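Local coordinates for glycosyl hydrolase (Rhizobium leguminosarum bv. trifolii, PDB 5NDX), which probably hydrolyses O-glycosidic bonds as a family 39 glycoside hydrolase, the bacterial counterpart of human alpha-L-iduronidase, at residues N451-S463 with V472-L486. The protein carries 2 engineered substitutions. Sequence-based numbering, arbitrary orientation.
Sequences NPMEVWEAQRDES and VGAPPAPTEAQFAEL. With SO4 (sulfate ion), chain D.
Trp456, Gln459 and Asp461 meet Ala474, Pro475, Gln482 and Leu486 in a contact between two short, roughly antiparallel helices, their short axes at 151°, and the loop residues that follow the first and precede the second, an excursion between strands 436-445 and 493-503 of the beta-sheet domain. With CG anti to the backbone N (chi1 177°), the Trp456 indole reaches Ala474, whose CB sits squarely over the six-membered ring, 3.6 Å from the centroid, a CH-pi contact. At the ring edge Trp456 NE1 donates in plane to Pro475 O at 2.7 Å, although it stands above that carbonyl's own plane. Leu486 CD2 packs on Trp456 CB (3.6 Å). Trp320 stacks on the indole and Phe329 meets it edge-to-face. A leucine in place of Trp456 would probably leave Pro475 O without this donor and Ala474 without its aromatic floor. The second helix opens with a capping box: Thr479 OG1 accepts from Gln482 N, and Gln482 OE1 from Thr479 N. The same amide reaches across, Gln482 NE2 donating to Arg460 O at 2.8 Å. Stacked on the Gln482 amide, planes 20° apart, the Gln459 amide sends NE2 to Gln482 O and, from above the carboxylate plane, to Glu485 OE1 at 3.1 Å; Gln459 OE1, buried here, has no polar partner in the model. Asp461 N donates to Val472 O at 2.8 Å, tying the two loops together.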
ATOM      1  N   ASN A 451      -2.186  17.715  -2.638  1.00 28.33           N
ATOM      2  CA  ASN A 451      -2.391  17.931  -4.074  1.00 28.68           C
ATOM      3  C   ASN A 451      -1.088  18.385  -4.766  1.00 28.86           C
ATOM      4  O   ASN A 451      -1.076  19.416  -5.467  1.00 29.23           O
ATOM      5  CB  ASN A 451      -3.486  19.027  -4.222  1.00 28.94           C
ATOM      6  CG  ASN A 451      -3.060  20.380  -3.635  1.00 29.09           C
ATOM      7  OD1 ASN A 451      -2.164  20.471  -2.800  1.00 28.76           O
ATOM      8  ND2 ASN A 451      -3.655  21.435  -4.137  1.00 30.79           N
ATOM      9  N   PRO A 452      -0.001  17.605  -4.625  1.00 29.28           N
ATOM     10  CA  PRO A 452       1.275  18.060  -5.155  1.00 30.11           C
ATOM     11  C   PRO A 452       1.331  18.181  -6.684  1.00 30.44           C
ATOM     12  O   PRO A 452       2.076  19.032  -7.202  1.00 29.85           O
ATOM     13  CB  PRO A 452       2.276  17.019  -4.633  1.00 29.38           C
ATOM     14  CG  PRO A 452       1.478  15.793  -4.484  1.00 29.19           C
ATOM     15  CD  PRO A 452       0.136  16.269  -4.004  1.00 29.39           C
ATOM     16  N   MET A 453       0.534  17.399  -7.392  1.00 30.22           N
ATOM     17  CA  MET A 453       0.527  17.548  -8.831  1.00 31.41           C
ATOM     18  C   MET A 453      -0.066  18.885  -9.269  1.00 32.55           C
ATOM     19  O   MET A 453       0.471  19.489 -10.203  1.00 31.02           O
ATOM     20  CB  MET A 453      -0.208  16.381  -9.528  1.00 31.57           C
ATOM     21  CG  MET A 453       0.082  16.296 -11.032  1.00 32.45           C
ATOM     22  SD  MET A 453      -0.633  14.844 -11.818  1.00 32.43           S
ATOM     23  CE  MET A 453      -0.144  15.128 -13.540  1.00 35.87           C
ATOM     24  N   GLU A 454      -1.177  19.326  -8.634  1.00 32.54           N
ATOM     25  CA  GLU A 454      -1.768  20.627  -8.928  1.00 32.94           C
ATOM     26  C   GLU A 454      -0.760  21.730  -8.601  1.00 32.74           C
ATOM     27  O   GLU A 454      -0.600  22.716  -9.354  1.00 32.81           O
ATOM     28  CB  GLU A 454      -3.089  20.908  -8.176  1.00 33.94           C
ATOM     29  CG  GLU A 454      -4.305  20.130  -8.695  1.00 36.15           C
ATOM     30  CD  GLU A 454      -4.361  18.644  -8.214  1.00 37.48           C
ATOM     31  OE1 GLU A 454      -3.431  18.133  -7.537  1.00 36.93           O
ATOM     32  OE2 GLU A 454      -5.350  17.961  -8.570  1.00 38.97           O
ATOM     33  N   VAL A 455      -0.062  21.562  -7.493  1.00 31.19           N
ATOM     34  CA  VAL A 455       0.899  22.560  -7.081  1.00 31.61           C
ATOM     35  C   VAL A 455       2.016  22.660  -8.135  1.00 32.07           C
ATOM     36  O   VAL A 455       2.421  23.737  -8.506  1.00 32.37           O
ATOM     37  CB  VAL A 455       1.447  22.237  -5.684  1.00 32.59           C
ATOM     38  CG1 VAL A 455       2.607  23.157  -5.359  1.00 34.39           C
ATOM     39  CG2 VAL A 455       0.346  22.412  -4.647  1.00 32.72           C
ATOM     40  N   TRP A 456       2.550  21.511  -8.537  1.00 32.81           N
ATOM     41  CA  TRP A 456       3.577  21.432  -9.545  1.00 33.58           C
ATOM     42  C   TRP A 456       3.161  22.043 -10.887  1.00 34.26           C
ATOM     43  O   TRP A 456       3.951  22.782 -11.494  1.00 33.04           O
ATOM     44  CB  TRP A 456       3.931  19.967  -9.768  1.00 34.96           C
ATOM     45  CG  TRP A 456       4.955  19.690 -10.850  1.00 36.57           C
ATOM     46  CD1 TRP A 456       6.271  20.080 -10.870  1.00 37.64           C
ATOM     47  CD2 TRP A 456       4.743  18.932 -12.042  1.00 35.90           C
ATOM     48  NE1 TRP A 456       6.886  19.590 -11.983  1.00 36.99           N
ATOM     49  CE2 TRP A 456       5.975  18.873 -12.719  1.00 37.57           C
ATOM     50  CE3 TRP A 456       3.632  18.290 -12.598  1.00 35.17           C
ATOM     51  CZ2 TRP A 456       6.125  18.206 -13.955  1.00 37.96           C
ATOM     52  CZ3 TRP A 456       3.776  17.619 -13.820  1.00 37.85           C
ATOM     53  CH2 TRP A 456       5.027  17.567 -14.473  1.00 38.10           C
ATOM     54  N   GLU A 457       1.935  21.753 -11.335  1.00 33.27           N
ATOM     55  CA  GLU A 457       1.454  22.290 -12.596  1.00 34.87           C
ATOM     56  C   GLU A 457       1.393  23.816 -12.530  1.00 35.73           C
ATOM     57  O   GLU A 457       1.562  24.470 -13.526  1.00 32.85           O
ATOM     58  CB  GLU A 457       0.058  21.748 -12.972  1.00 35.61           C
ATOM     59  CG  GLU A 457       0.096  20.325 -13.465  1.00 37.87           C
ATOM     60  CD  GLU A 457      -1.276  19.759 -13.874  1.00 39.44           C
ATOM     61  OE1 GLU A 457      -2.177  20.497 -14.354  1.00 41.20           O
ATOM     62  OE2 GLU A 457      -1.420  18.538 -13.704  1.00 40.50           O
ATOM     63  N   ALA A 458       1.130  24.373 -11.355  1.00 35.77           N
ATOM     64  CA  ALA A 458       1.057  25.845 -11.209  1.00 36.27           C
ATOM     65  C   ALA A 458       2.449  26.455 -10.958  1.00 36.23           C
ATOM     66  O   ALA A 458       2.555  27.665 -10.909  1.00 36.69           O
ATOM     67  CB  ALA A 458       0.079  26.258 -10.094  1.00 34.45           C
ATOM     68  N   GLN A 459       3.499  25.659 -10.786  1.00 35.77           N
ATOM     69  CA  GLN A 459       4.821  26.230 -10.557  1.00 38.28           C
ATOM     70  C   GLN A 459       5.405  26.732 -11.894  1.00 39.71           C
ATOM     71  O   GLN A 459       5.393  25.987 -12.880  1.00 40.39           O
ATOM     72  CB  GLN A 459       5.766  25.201  -9.948  1.00 38.75           C
ATOM     73  CG  GLN A 459       5.543  24.966  -8.471  1.00 38.32           C
ATOM     74  CD  GLN A 459       6.369  23.829  -7.912  1.00 37.94           C
ATOM     75  OE1 GLN A 459       6.850  22.960  -8.625  1.00 37.81           O
ATOM     76  NE2 GLN A 459       6.501  23.819  -6.621  1.00 36.62           N
ATOM     77  N   ARG A 460       5.930  27.955 -11.925  1.00 40.42           N
ATOM     78  CA  ARG A 460       6.554  28.476 -13.164  1.00 43.91           C
ATOM     79  C   ARG A 460       7.885  27.789 -13.391  1.00 44.13           C
ATOM     80  O   ARG A 460       8.687  27.649 -12.460  1.00 42.92           O
ATOM     81  CB  ARG A 460       6.729  29.993 -13.143  1.00 51.49           C
ATOM     82  CG  ARG A 460       7.199  30.647 -14.482  1.00 58.54           C
ATOM     83  CD  ARG A 460       7.224  32.182 -14.367  1.00 65.84           C
ATOM     84  NE  ARG A 460       8.062  32.603 -13.216  1.00 72.99           N
ATOM     85  CZ  ARG A 460       7.648  32.977 -11.980  1.00 78.62           C
ATOM     86  NH1 ARG A 460       6.355  33.043 -11.636  1.00 81.66           N
ATOM     87  NH2 ARG A 460       8.560  33.310 -11.053  1.00 76.98           N
ATOM     88  N   ASP A 461       8.087  27.287 -14.609  1.00 41.98           N
ATOM     89  CA  ASP A 461       9.332  26.636 -14.964  1.00 44.03           C
ATOM     90  C   ASP A 461      10.323  27.754 -15.178  1.00 46.19           C
ATOM     91  O   ASP A 461      10.172  28.579 -16.102  1.00 44.85           O
ATOM     92  CB  ASP A 461       9.154  25.801 -16.221  1.00 45.17           C
ATOM     93  CG  ASP A 461      10.385  25.061 -16.611  1.00 46.04           C
ATOM     94  OD1 ASP A 461      11.477  25.361 -16.078  1.00 46.89           O
ATOM     95  OD2 ASP A 461      10.246  24.194 -17.510  1.00 48.15           O
ATOM     96  N   GLU A 462      11.311  27.816 -14.307  1.00 47.26           N
ATOM     97  CA  GLU A 462      12.262  28.939 -14.335  1.00 51.52           C
ATOM     98  C   GLU A 462      13.287  28.824 -15.458  1.00 51.68           C
ATOM     99  O   GLU A 462      13.885  29.823 -15.808  1.00 53.26           O
ATOM    100  CB  GLU A 462      12.945  29.134 -12.978  1.00 53.00           C
ATOM    101  CG  GLU A 462      11.995  29.831 -11.988  1.00 53.93           C
ATOM    102  CD  GLU A 462      12.565  29.902 -10.576  1.00 54.67           C
ATOM    103  OE1 GLU A 462      13.804  29.808 -10.413  1.00 55.73           O
ATOM    104  OE2 GLU A 462      11.775  30.038  -9.634  1.00 53.31           O
ATOM    105  N   SER A 463      13.450  27.629 -16.030  1.00 50.47           N
ATOM    106  CA  SER A 463      14.279  27.465 -17.200  1.00 52.04           C
ATOM    107  C   SER A 463      13.700  28.164 -18.453  1.00 54.04           C
ATOM    108  O   SER A 463      14.361  28.187 -19.474  1.00 52.98           O
ATOM    109  CB  SER A 463      14.559  25.984 -17.478  1.00 51.25           C
ATOM    110  OG  SER A 463      13.413  25.274 -17.903  1.00 52.59           O
ATOM    111  N   VAL A 472       5.631  28.866 -18.752  1.00 47.11           N
ATOM    112  CA  VAL A 472       4.950  27.570 -18.636  1.00 45.08           C
ATOM    113  C   VAL A 472       5.159  27.029 -17.227  1.00 44.51           C
ATOM    114  O   VAL A 472       6.016  27.528 -16.469  1.00 41.27           O
ATOM    115  CB  VAL A 472       5.463  26.523 -19.656  1.00 47.96           C
ATOM    116  CG1 VAL A 472       5.371  27.050 -21.090  1.00 49.53           C
ATOM    117  CG2 VAL A 472       6.883  26.044 -19.371  1.00 48.12           C
ATOM    118  N   GLY A 473       4.394  25.993 -16.909  1.00 41.17           N
ATOM    119  CA  GLY A 473       4.365  25.387 -15.604  1.00 41.21           C
ATOM    120  C   GLY A 473       5.008  24.031 -15.614  1.00 40.07           C
ATOM    121  O   GLY A 473       5.703  23.713 -16.534  1.00 41.03           O
ATOM    122  N   ALA A 474       4.824  23.261 -14.548  1.00 38.16           N
ATOM    123  CA  ALA A 474       5.237  21.887 -14.519  1.00 39.41           C
ATOM    124  C   ALA A 474       6.749  21.681 -14.797  1.00 40.43           C
ATOM    125  O   ALA A 474       7.130  20.902 -15.676  1.00 40.09           O
ATOM    126  CB  ALA A 474       4.372  21.088 -15.505  1.00 40.55           C
ATOM    127  N   PRO A 475       7.613  22.368 -14.042  1.00 39.74           N
ATOM    128  CA  PRO A 475       9.043  22.264 -14.317  1.00 41.26           C
ATOM    129  C   PRO A 475       9.547  20.832 -14.204  1.00 42.20           C
ATOM    130  O   PRO A 475       9.265  20.156 -13.200  1.00 43.11           O
ATOM    131  CB  PRO A 475       9.690  23.141 -13.239  1.00 40.78           C
ATOM    132  CG  PRO A 475       8.660  23.285 -12.193  1.00 40.21           C
ATOM    133  CD  PRO A 475       7.345  23.249 -12.903  1.00 39.76           C
ATOM    134  N   PRO A 476      10.237  20.347 -15.246  1.00 42.66           N
ATOM    135  CA  PRO A 476      10.802  19.020 -15.107  1.00 42.44           C
ATOM    136  C   PRO A 476      11.977  18.951 -14.169  1.00 41.82           C
ATOM    137  O   PRO A 476      12.205  17.910 -13.631  1.00 42.00           O
ATOM    138  CB  PRO A 476      11.161  18.599 -16.546  1.00 44.84           C
ATOM    139  CG  PRO A 476      10.969  19.788 -17.400  1.00 44.72           C
ATOM    140  CD  PRO A 476      10.084  20.757 -16.674  1.00 44.46           C
ATOM    141  N   ALA A 477      12.668  20.066 -13.907  1.00 42.11           N
ATOM    142  CA  ALA A 477      13.681  20.123 -12.868  1.00 43.81           C
ATOM    143  C   ALA A 477      13.379  21.252 -11.886  1.00 41.84           C
ATOM    144  O   ALA A 477      13.965  22.329 -11.961  1.00 41.00           O
ATOM    145  CB  ALA A 477      15.065  20.303 -13.515  1.00 46.54           C
ATOM    146  N   PRO A 478      12.485  20.996 -10.912  1.00 39.90           N
ATOM    147  CA  PRO A 478      12.106  22.086 -10.022  1.00 38.57           C
ATOM    148  C   PRO A 478      13.307  22.611  -9.256  1.00 39.47           C
ATOM    149  O   PRO A 478      14.271  21.846  -9.029  1.00 38.63           O
ATOM    150  CB  PRO A 478      11.139  21.405  -9.058  1.00 39.23           C
ATOM    151  CG  PRO A 478      10.523  20.297  -9.878  1.00 38.11           C
ATOM    152  CD  PRO A 478      11.650  19.804 -10.708  1.00 38.61           C
ATOM    153  N   THR A 479      13.219  23.868  -8.811  1.00 39.65           N
ATOM    154  CA  THR A 479      14.243  24.431  -7.939  1.00 41.92           C
ATOM    155  C   THR A 479      14.095  23.822  -6.552  1.00 43.16           C
ATOM    156  O   THR A 479      13.080  23.173  -6.237  1.00 40.22           O
ATOM    157  CB  THR A 479      14.120  25.948  -7.801  1.00 43.04           C
ATOM    158  OG1 THR A 479      12.850  26.271  -7.201  1.00 42.22           O
ATOM    159  CG2 THR A 479      14.240  26.685  -9.211  1.00 43.24           C
ATOM    160  N   GLU A 480      15.098  24.035  -5.708  1.00 43.08           N
ATOM    161  CA  GLU A 480      14.998  23.604  -4.330  1.00 43.60           C
ATOM    162  C   GLU A 480      13.740  24.164  -3.676  1.00 39.79           C
ATOM    163  O   GLU A 480      13.002  23.410  -3.044  1.00 41.31           O
ATOM    164  CB  GLU A 480      16.243  23.982  -3.519  1.00 45.49           C
ATOM    165  CG  GLU A 480      16.122  23.556  -2.068  1.00 49.58           C
ATOM    166  CD  GLU A 480      17.390  23.800  -1.210  1.00 55.31           C
ATOM    167  OE1 GLU A 480      18.401  24.307  -1.735  1.00 57.91           O
ATOM    168  OE2 GLU A 480      17.356  23.457  -0.002  1.00 57.26           O
ATOM    169  N   ALA A 481      13.503  25.458  -3.798  1.00 39.05           N
ATOM    170  CA  ALA A 481      12.294  26.060  -3.216  1.00 41.28           C
ATOM    171  C   ALA A 481      11.000  25.409  -3.754  1.00 39.36           C
ATOM    172  O   ALA A 481      10.049  25.236  -3.017  1.00 40.41           O
ATOM    173  CB  ALA A 481      12.246  27.569  -3.449  1.00 41.45           C
ATOM    174  N   GLN A 482      10.985  25.054  -5.028  1.00 39.46           N
ATOM    175  CA  GLN A 482       9.816  24.376  -5.648  1.00 38.43           C
ATOM    176  C   GLN A 482       9.578  22.984  -5.083  1.00 37.25           C
ATOM    177  O   GLN A 482       8.454  22.623  -4.734  1.00 35.78           O
ATOM    178  CB  GLN A 482       9.959  24.351  -7.164  1.00 37.90           C
ATOM    179  CG  GLN A 482       9.663  25.715  -7.745  1.00 37.68           C
ATOM    180  CD  GLN A 482      10.000  25.851  -9.223  1.00 38.25           C
ATOM    181  OE1 GLN A 482      10.817  25.108  -9.771  1.00 38.12           O
ATOM    182  NE2 GLN A 482       9.294  26.762  -9.894  1.00 37.76           N
ATOM    183  N   PHE A 483      10.662  22.251  -4.901  1.00 36.41           N
ATOM    184  CA  PHE A 483      10.603  20.989  -4.215  1.00 36.82           C
ATOM    185  C   PHE A 483      10.111  21.091  -2.757  1.00 36.33           C
ATOM    186  O   PHE A 483       9.350  20.215  -2.317  1.00 34.02           O
ATOM    187  CB  PHE A 483      11.936  20.264  -4.256  1.00 37.57           C
ATOM    188  CG  PHE A 483      12.161  19.442  -5.505  1.00 37.30           C
ATOM    189  CD1 PHE A 483      11.265  18.463  -5.881  1.00 37.87           C
ATOM    190  CD2 PHE A 483      13.316  19.604  -6.264  1.00 38.94           C
ATOM    191  CE1 PHE A 483      11.477  17.681  -7.008  1.00 37.80           C
ATOM    192  CE2 PHE A 483      13.549  18.824  -7.380  1.00 39.05           C
ATOM    193  CZ  PHE A 483      12.611  17.881  -7.777  1.00 39.80           C
ATOM    194  N   ALA A 484      10.494  22.144  -2.043  1.00 35.88           N
ATOM    195  CA  ALA A 484      10.047  22.354  -0.667  1.00 35.62           C
ATOM    196  C   ALA A 484       8.527  22.614  -0.696  1.00 36.38           C
ATOM    197  O   ALA A 484       7.795  22.125   0.154  1.00 35.44           O
ATOM    198  CB  ALA A 484      10.792  23.522   0.036  1.00 34.84           C
ATOM    199  N   GLU A 485       8.060  23.349  -1.691  1.00 34.79           N
ATOM    200  CA  GLU A 485       6.632  23.575  -1.870  1.00 35.66           C
ATOM    201  C   GLU A 485       5.892  22.259  -2.183  1.00 33.58           C
ATOM    202  O   GLU A 485       4.848  22.005  -1.621  1.00 32.63           O
ATOM    203  CB  GLU A 485       6.422  24.683  -2.921  1.00 37.65           C
ATOM    204  CG  GLU A 485       4.994  25.054  -3.238  1.00 42.99           C
ATOM    205  CD  GLU A 485       4.843  26.040  -4.467  1.00 46.99           C
ATOM    206  OE1 GLU A 485       5.850  26.447  -5.149  1.00 46.28           O
ATOM    207  OE2 GLU A 485       3.680  26.406  -4.742  1.00 47.21           O
ATOM    208  N   LEU A 486       6.454  21.397  -3.019  1.00 33.17           N
ATOM    209  CA  LEU A 486       5.835  20.110  -3.329  1.00 33.38           C
ATOM    210  C   LEU A 486       5.810  19.187  -2.145  1.00 32.46           C
ATOM    211  O   LEU A 486       4.805  18.494  -1.910  1.00 30.15           O
ATOM    212  CB  LEU A 486       6.529  19.396  -4.513  1.00 34.93           C
ATOM    213  CG  LEU A 486       6.488  20.098  -5.876  1.00 36.09           C
ATOM    214  CD1 LEU A 486       7.133  19.215  -6.905  1.00 36.51           C
ATOM    215  CD2 LEU A 486       5.108  20.492  -6.373  1.00 35.35           C
TER
HETATM  216  S   SO4 D 703      18.085  25.924  -6.910  1.00 88.36           S
HETATM  217  O1  SO4 D 703      17.804  26.958  -7.945  1.00 92.39           O
HETATM  218  O2  SO4 D 703      17.278  26.222  -5.713  1.00 89.86           O
HETATM  219  O3  SO4 D 703      17.761  24.557  -7.408  1.00 80.49           O
HETATM  220  O4  SO4 D 703      19.522  25.972  -6.533  1.00103.04           O
HETATM  221  O   HOH W   1       2.372  26.160  -7.202  1.00 34.71           O
HETATM  222  O   HOH W   2       8.430  29.471 -17.940  1.00 43.01           O
HETATM  223  O   HOH W   3      12.620  22.929 -15.159  1.00 43.18           O
HETATM  224  O   HOH W   4       7.951  22.926 -18.311  1.00 51.81           O
HETATM  225  O   HOH W   5      11.634  25.988 -12.284  1.00 39.91           O
HETATM  226  O   HOH W   6      12.071  28.756  -7.319  1.00 45.57           O